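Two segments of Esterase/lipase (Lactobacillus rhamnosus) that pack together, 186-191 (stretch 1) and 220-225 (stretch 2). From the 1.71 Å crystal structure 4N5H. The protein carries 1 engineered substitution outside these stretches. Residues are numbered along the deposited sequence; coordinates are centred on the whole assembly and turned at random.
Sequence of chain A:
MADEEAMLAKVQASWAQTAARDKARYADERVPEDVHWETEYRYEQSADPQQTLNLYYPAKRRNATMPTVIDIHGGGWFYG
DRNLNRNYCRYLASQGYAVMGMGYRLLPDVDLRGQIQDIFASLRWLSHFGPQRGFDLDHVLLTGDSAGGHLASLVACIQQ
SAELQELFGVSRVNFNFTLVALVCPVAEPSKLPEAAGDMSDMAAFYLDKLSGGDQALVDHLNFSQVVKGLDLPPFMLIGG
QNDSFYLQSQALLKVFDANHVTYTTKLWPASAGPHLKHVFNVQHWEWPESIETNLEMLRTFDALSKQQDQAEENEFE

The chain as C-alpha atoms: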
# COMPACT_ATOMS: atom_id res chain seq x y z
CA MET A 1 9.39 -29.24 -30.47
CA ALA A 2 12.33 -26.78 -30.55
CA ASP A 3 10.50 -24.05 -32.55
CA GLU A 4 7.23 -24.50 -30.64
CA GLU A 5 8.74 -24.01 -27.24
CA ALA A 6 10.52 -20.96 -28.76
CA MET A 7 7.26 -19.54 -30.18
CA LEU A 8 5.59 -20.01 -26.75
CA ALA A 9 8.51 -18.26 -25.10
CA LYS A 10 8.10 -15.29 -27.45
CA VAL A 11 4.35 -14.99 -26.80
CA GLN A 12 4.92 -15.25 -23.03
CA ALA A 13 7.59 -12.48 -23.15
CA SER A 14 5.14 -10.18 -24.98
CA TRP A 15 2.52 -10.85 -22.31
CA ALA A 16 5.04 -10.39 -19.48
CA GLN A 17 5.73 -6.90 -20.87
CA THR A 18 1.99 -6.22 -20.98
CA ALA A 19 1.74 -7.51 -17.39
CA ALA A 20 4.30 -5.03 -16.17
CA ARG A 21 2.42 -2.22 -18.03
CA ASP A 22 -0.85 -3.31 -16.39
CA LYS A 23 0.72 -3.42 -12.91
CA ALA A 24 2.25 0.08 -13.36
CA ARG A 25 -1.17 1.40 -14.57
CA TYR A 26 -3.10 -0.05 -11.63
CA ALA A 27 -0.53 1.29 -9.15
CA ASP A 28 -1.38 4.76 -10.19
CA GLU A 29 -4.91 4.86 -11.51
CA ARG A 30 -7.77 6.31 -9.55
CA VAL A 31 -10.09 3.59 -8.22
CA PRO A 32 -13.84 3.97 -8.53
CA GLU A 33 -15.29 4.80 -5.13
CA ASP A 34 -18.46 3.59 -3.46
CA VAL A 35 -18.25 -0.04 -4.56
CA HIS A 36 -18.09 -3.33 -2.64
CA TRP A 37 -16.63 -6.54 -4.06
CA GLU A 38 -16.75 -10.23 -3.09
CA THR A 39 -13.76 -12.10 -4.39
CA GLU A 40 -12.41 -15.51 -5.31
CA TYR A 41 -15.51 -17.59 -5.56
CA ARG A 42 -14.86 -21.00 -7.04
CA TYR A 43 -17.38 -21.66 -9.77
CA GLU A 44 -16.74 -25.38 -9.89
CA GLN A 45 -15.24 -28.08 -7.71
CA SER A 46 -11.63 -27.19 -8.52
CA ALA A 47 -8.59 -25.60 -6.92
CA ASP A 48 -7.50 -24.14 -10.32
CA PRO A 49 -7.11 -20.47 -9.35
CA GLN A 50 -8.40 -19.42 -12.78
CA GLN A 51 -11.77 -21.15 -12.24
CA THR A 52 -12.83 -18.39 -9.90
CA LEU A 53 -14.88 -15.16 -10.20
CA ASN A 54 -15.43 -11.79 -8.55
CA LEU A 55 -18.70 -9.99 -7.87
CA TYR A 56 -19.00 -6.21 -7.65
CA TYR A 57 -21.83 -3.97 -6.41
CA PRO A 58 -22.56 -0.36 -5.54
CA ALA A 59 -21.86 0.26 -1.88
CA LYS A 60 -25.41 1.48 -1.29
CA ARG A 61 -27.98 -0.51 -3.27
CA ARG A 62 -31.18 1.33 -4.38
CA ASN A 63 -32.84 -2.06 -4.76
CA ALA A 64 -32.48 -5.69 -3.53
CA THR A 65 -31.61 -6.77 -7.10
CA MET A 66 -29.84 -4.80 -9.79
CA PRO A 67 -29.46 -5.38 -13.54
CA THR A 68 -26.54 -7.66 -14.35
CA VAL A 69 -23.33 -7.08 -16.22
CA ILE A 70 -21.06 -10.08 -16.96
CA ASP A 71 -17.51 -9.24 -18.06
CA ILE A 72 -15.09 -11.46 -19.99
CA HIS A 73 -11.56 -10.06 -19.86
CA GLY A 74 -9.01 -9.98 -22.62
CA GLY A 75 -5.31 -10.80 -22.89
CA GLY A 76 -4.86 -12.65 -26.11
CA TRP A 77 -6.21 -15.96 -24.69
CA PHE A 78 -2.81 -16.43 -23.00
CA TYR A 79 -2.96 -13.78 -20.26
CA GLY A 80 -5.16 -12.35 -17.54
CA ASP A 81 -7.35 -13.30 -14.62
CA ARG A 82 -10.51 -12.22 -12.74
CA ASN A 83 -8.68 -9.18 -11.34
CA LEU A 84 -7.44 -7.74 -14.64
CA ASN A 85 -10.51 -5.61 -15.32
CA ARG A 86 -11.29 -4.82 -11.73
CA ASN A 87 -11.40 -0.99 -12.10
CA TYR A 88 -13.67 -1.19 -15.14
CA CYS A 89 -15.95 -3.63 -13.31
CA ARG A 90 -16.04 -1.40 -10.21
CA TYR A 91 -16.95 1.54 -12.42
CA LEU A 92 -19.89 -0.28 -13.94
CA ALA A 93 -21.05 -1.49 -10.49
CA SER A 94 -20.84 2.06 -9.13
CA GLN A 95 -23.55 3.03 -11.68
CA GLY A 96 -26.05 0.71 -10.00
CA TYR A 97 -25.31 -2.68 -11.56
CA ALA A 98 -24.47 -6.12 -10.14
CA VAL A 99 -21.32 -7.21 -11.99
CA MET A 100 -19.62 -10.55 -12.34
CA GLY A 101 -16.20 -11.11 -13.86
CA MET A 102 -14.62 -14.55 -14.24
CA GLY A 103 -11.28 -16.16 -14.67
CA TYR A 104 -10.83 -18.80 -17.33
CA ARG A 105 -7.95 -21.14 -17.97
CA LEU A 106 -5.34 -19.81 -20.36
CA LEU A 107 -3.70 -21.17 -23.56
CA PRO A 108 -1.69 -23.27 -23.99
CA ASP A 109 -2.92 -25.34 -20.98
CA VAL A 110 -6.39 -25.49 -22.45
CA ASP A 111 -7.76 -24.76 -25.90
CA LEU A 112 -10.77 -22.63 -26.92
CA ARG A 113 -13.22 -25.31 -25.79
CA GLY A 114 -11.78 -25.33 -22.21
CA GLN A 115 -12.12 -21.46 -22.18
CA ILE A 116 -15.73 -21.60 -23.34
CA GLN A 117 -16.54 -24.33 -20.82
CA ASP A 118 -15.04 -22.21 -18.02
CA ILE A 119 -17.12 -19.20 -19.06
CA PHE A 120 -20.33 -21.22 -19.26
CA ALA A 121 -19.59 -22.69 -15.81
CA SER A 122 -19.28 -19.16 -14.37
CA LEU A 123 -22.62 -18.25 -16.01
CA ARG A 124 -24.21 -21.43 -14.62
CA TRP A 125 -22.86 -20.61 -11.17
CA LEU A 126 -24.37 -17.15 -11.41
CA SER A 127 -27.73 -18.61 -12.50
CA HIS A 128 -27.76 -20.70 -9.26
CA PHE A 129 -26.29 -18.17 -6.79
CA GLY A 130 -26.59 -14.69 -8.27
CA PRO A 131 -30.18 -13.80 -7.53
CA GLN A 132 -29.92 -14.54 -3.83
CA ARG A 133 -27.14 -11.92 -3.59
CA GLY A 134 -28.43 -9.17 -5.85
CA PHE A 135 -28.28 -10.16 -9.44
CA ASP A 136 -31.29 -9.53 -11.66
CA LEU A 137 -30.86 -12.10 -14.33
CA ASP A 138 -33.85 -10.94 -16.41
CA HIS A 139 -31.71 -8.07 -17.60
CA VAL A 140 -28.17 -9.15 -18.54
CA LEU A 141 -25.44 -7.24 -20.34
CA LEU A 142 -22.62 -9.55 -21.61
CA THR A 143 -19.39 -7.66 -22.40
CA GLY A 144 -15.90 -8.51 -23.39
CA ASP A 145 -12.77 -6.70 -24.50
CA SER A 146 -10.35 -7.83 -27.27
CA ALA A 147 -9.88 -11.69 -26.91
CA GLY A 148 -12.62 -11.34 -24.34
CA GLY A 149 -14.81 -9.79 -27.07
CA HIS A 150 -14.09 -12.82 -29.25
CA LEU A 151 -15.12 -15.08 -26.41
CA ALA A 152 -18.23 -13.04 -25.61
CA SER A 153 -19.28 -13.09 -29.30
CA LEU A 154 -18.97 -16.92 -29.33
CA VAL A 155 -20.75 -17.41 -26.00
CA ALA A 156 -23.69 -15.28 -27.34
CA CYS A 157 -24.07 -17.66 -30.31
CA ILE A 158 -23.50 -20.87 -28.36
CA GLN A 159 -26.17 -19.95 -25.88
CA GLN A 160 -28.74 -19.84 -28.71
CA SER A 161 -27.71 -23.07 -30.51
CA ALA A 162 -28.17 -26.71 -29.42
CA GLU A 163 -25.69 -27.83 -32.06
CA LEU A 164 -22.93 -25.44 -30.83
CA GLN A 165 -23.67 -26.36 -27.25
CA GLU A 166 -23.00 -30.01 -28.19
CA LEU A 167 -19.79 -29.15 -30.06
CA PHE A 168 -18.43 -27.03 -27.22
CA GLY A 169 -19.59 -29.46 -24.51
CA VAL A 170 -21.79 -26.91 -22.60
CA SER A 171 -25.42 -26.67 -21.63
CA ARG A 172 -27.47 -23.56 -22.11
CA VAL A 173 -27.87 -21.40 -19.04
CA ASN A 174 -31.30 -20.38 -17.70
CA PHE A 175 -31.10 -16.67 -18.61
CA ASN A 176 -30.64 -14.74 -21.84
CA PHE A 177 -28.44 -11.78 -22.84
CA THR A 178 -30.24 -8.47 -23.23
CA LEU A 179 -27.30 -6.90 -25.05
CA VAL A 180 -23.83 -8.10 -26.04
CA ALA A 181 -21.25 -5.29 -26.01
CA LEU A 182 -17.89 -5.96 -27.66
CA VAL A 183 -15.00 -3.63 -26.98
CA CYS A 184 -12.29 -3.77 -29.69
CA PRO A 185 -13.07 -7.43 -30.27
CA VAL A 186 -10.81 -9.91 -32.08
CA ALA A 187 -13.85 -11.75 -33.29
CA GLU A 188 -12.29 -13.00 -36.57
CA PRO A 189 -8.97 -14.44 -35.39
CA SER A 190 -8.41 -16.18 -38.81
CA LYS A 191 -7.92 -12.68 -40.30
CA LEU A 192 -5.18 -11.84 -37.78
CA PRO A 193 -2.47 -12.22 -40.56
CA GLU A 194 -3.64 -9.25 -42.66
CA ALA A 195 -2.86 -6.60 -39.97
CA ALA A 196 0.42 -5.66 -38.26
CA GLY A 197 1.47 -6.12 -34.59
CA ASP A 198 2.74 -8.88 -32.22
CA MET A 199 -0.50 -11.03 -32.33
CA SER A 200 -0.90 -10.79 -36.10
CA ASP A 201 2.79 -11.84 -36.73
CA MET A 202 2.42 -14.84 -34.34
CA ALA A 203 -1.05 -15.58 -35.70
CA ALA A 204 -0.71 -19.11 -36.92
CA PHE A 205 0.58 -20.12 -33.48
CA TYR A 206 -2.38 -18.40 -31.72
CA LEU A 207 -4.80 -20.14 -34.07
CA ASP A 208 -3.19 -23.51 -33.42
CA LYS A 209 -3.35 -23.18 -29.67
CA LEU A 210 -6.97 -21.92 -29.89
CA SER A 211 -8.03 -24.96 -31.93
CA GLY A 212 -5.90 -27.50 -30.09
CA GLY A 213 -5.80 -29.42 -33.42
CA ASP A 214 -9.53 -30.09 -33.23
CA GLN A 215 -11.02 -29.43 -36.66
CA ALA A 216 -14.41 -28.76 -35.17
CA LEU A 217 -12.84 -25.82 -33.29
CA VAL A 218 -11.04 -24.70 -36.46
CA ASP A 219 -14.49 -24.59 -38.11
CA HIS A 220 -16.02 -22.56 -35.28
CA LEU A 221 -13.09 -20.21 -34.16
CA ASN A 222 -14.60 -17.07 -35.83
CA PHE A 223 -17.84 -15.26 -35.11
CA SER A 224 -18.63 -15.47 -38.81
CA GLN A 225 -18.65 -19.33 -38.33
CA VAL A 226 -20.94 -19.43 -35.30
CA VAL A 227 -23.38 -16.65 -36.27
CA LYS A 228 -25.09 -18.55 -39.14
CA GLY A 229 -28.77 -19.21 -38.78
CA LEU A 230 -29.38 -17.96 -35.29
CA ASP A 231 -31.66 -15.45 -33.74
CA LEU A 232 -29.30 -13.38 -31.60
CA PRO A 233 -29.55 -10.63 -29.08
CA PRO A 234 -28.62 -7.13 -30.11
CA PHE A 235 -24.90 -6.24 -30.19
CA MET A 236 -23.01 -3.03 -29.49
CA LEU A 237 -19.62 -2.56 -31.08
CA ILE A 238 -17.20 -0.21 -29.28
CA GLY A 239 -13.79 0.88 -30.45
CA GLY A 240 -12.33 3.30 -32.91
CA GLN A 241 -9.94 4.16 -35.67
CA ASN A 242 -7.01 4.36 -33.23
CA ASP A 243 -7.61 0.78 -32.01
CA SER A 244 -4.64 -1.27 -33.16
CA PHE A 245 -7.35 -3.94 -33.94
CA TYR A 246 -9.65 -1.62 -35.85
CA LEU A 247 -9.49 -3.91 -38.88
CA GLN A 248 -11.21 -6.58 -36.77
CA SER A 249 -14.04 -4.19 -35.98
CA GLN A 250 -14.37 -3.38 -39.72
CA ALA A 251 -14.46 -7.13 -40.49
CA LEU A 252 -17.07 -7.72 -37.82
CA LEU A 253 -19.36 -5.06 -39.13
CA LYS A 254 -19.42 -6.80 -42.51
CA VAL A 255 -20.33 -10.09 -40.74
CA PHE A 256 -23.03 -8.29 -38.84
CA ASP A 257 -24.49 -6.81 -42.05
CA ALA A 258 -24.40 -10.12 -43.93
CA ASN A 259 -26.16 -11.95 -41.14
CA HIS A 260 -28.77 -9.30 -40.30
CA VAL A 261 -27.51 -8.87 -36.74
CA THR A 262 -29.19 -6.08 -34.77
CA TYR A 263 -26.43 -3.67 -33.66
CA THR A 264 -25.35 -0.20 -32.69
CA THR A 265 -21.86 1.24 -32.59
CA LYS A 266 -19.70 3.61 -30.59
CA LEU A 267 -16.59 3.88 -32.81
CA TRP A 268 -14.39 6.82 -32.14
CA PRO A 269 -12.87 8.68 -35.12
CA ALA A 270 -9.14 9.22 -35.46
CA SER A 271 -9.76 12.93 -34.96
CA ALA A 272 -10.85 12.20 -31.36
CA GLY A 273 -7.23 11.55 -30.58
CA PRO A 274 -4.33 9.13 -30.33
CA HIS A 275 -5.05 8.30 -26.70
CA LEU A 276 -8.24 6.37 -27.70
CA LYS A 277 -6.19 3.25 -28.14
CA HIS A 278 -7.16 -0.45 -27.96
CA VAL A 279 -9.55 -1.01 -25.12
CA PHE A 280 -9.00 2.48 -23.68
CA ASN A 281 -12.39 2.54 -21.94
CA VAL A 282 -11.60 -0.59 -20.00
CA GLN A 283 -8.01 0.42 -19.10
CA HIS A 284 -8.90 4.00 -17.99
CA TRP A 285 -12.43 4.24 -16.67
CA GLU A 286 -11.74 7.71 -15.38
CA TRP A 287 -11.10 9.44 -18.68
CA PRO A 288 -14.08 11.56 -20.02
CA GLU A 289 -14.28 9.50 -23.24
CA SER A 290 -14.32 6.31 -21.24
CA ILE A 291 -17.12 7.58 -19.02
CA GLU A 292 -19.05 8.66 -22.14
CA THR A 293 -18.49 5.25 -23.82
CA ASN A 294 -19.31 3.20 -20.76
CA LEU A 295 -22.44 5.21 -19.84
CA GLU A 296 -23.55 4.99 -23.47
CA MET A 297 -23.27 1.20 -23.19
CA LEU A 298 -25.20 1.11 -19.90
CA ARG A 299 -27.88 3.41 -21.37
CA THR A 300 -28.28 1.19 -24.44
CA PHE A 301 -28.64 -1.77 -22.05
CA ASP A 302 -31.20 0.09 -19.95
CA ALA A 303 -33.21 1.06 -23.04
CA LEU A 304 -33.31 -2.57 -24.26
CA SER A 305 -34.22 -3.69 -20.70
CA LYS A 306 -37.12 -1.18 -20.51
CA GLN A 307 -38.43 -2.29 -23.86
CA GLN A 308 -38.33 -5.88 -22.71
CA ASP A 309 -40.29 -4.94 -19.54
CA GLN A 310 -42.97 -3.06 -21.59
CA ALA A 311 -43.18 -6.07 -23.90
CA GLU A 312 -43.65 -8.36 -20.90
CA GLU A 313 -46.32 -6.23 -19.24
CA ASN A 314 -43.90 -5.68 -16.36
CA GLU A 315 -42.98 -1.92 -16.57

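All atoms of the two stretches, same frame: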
# COMPACT_ATOMS: atom_id res chain seq x y z
N VAL A 186 -11.53 -9.10 -31.08
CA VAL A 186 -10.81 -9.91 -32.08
C VAL A 186 -11.70 -11.07 -32.51
O VAL A 186 -11.42 -12.21 -32.25
CB VAL A 186 -9.44 -10.25 -31.59
CG1 VAL A 186 -8.63 -10.88 -32.73
CG2 VAL A 186 -8.78 -8.93 -31.21
N ALA A 187 -12.83 -10.74 -33.07
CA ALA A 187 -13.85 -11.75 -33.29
C ALA A 187 -13.60 -12.64 -34.51
O ALA A 187 -14.26 -13.73 -34.60
CB ALA A 187 -15.22 -11.14 -33.33
N GLU A 188 -12.67 -12.21 -35.39
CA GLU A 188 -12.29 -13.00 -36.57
C GLU A 188 -10.81 -13.34 -36.54
O GLU A 188 -10.01 -12.79 -37.32
CB GLU A 188 -12.68 -12.23 -37.84
CG GLU A 188 -14.14 -11.89 -37.95
CD GLU A 188 -15.00 -13.11 -38.24
OE1 GLU A 188 -14.73 -13.82 -39.25
OE2 GLU A 188 -15.93 -13.35 -37.51
N PRO A 189 -10.40 -14.22 -35.60
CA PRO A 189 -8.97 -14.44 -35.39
C PRO A 189 -8.28 -14.99 -36.67
O PRO A 189 -7.06 -14.73 -36.86
CB PRO A 189 -8.90 -15.47 -34.30
CG PRO A 189 -10.19 -15.84 -33.95
CD PRO A 189 -11.16 -14.87 -34.52
N SER A 190 -9.06 -15.60 -37.57
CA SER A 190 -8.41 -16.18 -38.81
C SER A 190 -7.90 -15.08 -39.73
O SER A 190 -6.98 -15.35 -40.55
CB SER A 190 -9.37 -17.14 -39.57
OG SER A 190 -9.61 -18.20 -38.75
N LYS A 191 -8.41 -13.87 -39.58
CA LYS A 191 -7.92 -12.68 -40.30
C LYS A 191 -6.76 -11.99 -39.61
O LYS A 191 -6.34 -10.90 -40.07
CB LYS A 191 -9.05 -11.67 -40.43
CG LYS A 191 -10.20 -12.17 -41.24
CD LYS A 191 -11.18 -11.03 -41.43
CE LYS A 191 -12.43 -11.48 -42.17
NZ LYS A 191 -12.01 -12.12 -43.46
N HIS A 220 -15.13 -23.41 -36.09
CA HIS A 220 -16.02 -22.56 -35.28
C HIS A 220 -15.19 -21.59 -34.37
O HIS A 220 -15.63 -21.34 -33.24
CB HIS A 220 -16.91 -23.44 -34.43
CG HIS A 220 -17.82 -24.28 -35.21
ND1 HIS A 220 -17.43 -25.53 -35.69
CD2 HIS A 220 -19.03 -24.03 -35.74
CE1 HIS A 220 -18.42 -26.03 -36.42
NE2 HIS A 220 -19.39 -25.15 -36.46
N LEU A 221 -14.06 -21.12 -34.87
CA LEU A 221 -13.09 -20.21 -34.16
C LEU A 221 -13.54 -18.74 -34.34
O LEU A 221 -13.14 -17.92 -33.54
CB LEU A 221 -11.68 -20.31 -34.77
CG LEU A 221 -10.59 -21.24 -34.45
CD1 LEU A 221 -9.30 -20.54 -34.77
CD2 LEU A 221 -10.57 -21.70 -33.04
N ASN A 222 -14.29 -18.44 -35.42
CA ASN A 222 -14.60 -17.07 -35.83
C ASN A 222 -16.06 -16.82 -35.63
O ASN A 222 -16.93 -17.67 -35.83
CB ASN A 222 -14.20 -16.86 -37.29
CG ASN A 222 -12.73 -17.04 -37.53
OD1 ASN A 222 -11.95 -16.12 -37.38
ND2 ASN A 222 -12.33 -18.28 -37.87
N PHE A 223 -16.41 -15.61 -35.21
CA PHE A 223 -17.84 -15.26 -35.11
C PHE A 223 -18.60 -15.55 -36.39
O PHE A 223 -19.75 -15.96 -36.36
CB PHE A 223 -17.98 -13.78 -34.69
CG PHE A 223 -19.38 -13.33 -34.57
CD1 PHE A 223 -20.09 -13.62 -33.45
CD2 PHE A 223 -19.94 -12.53 -35.55
CE1 PHE A 223 -21.41 -13.23 -33.30
CE2 PHE A 223 -21.23 -12.10 -35.41
CZ PHE A 223 -21.97 -12.46 -34.28
N SER A 224 -17.99 -15.25 -37.54
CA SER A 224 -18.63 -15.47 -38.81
C SER A 224 -19.01 -16.96 -38.99
O SER A 224 -19.86 -17.23 -39.82
CB SER A 224 -17.69 -15.08 -39.93
OG SER A 224 -16.43 -15.70 -39.92
N GLN A 225 -18.33 -17.88 -38.26
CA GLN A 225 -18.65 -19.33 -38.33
C GLN A 225 -19.70 -19.74 -37.38
O GLN A 225 -20.37 -20.72 -37.62
CB GLN A 225 -17.42 -20.16 -38.10
CG GLN A 225 -16.42 -20.09 -39.18
CD GLN A 225 -15.07 -20.51 -38.78
OE1 GLN A 225 -14.54 -20.21 -37.73
NE2 GLN A 225 -14.41 -21.22 -39.72
O HOH W 1 -12.49 -14.99 -40.20

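The carboxylate of Glu188 makes the shortest polar contact between the stretches. Ser224 OG donates to Glu188 OE1 at 2.6 Å, and Ser224 N donates to Glu188 OE2 at 2.8 Å with an N-H...acceptor angle of 150°, so one serine engages both carboxylate oxygens. The CA-to-CB bond of Glu188 points sideways, but chi1 and chi2 in m (-58° and -72°) fold the chain so that its end comes nearer. The carboxylate thus meets the start of the helix, where the amides of Phe223 and Ser224 are bonded to stretch 1. Phe223 N also lies 3.3 Å from Glu188 OE2, but at a poor angle; its hydrogen goes instead to Ala187 O, 2.9 Å from Phe223 N and nearly linear at 174°.

Asn222 forms the second polar group. Asn222 OD1 accepts from Ser190 N at 2.9 Å (169°), while Asn222 ND2 donates to Ser190 OG at 2.9 Å (156°). An amide suits this place because it offers an acceptor and a donor together, matching the backbone and hydroxyl of a single serine. Asn222 ND2 also donates to Gln225 OE1 at 2.9 Å (163°), which steadies the amide from within its own stretch. Pro189 N approaches Asn222 OD1 to 3.0 Å but has no hydrogen to share.

One water links the two groups, donating to Glu188 OE1 at 2.7 Å and, weakly, to Asn222 OD1 at 3.1 Å.

Packing is modest: 326 Å² is buried in total, with Asn222 and Glu188 the most covered. Ala187 CB rests 4.1 Å from Phe223 CB, its small side chain compatible with the close backbone approach, while the Phe223 ring, with chi1 at 179°, leads away. Pro189 CG sits 3.6 Å from Leu221 O, and Asn222 CA makes a CA-H...O contact with Ala187 O at 3.6 Å.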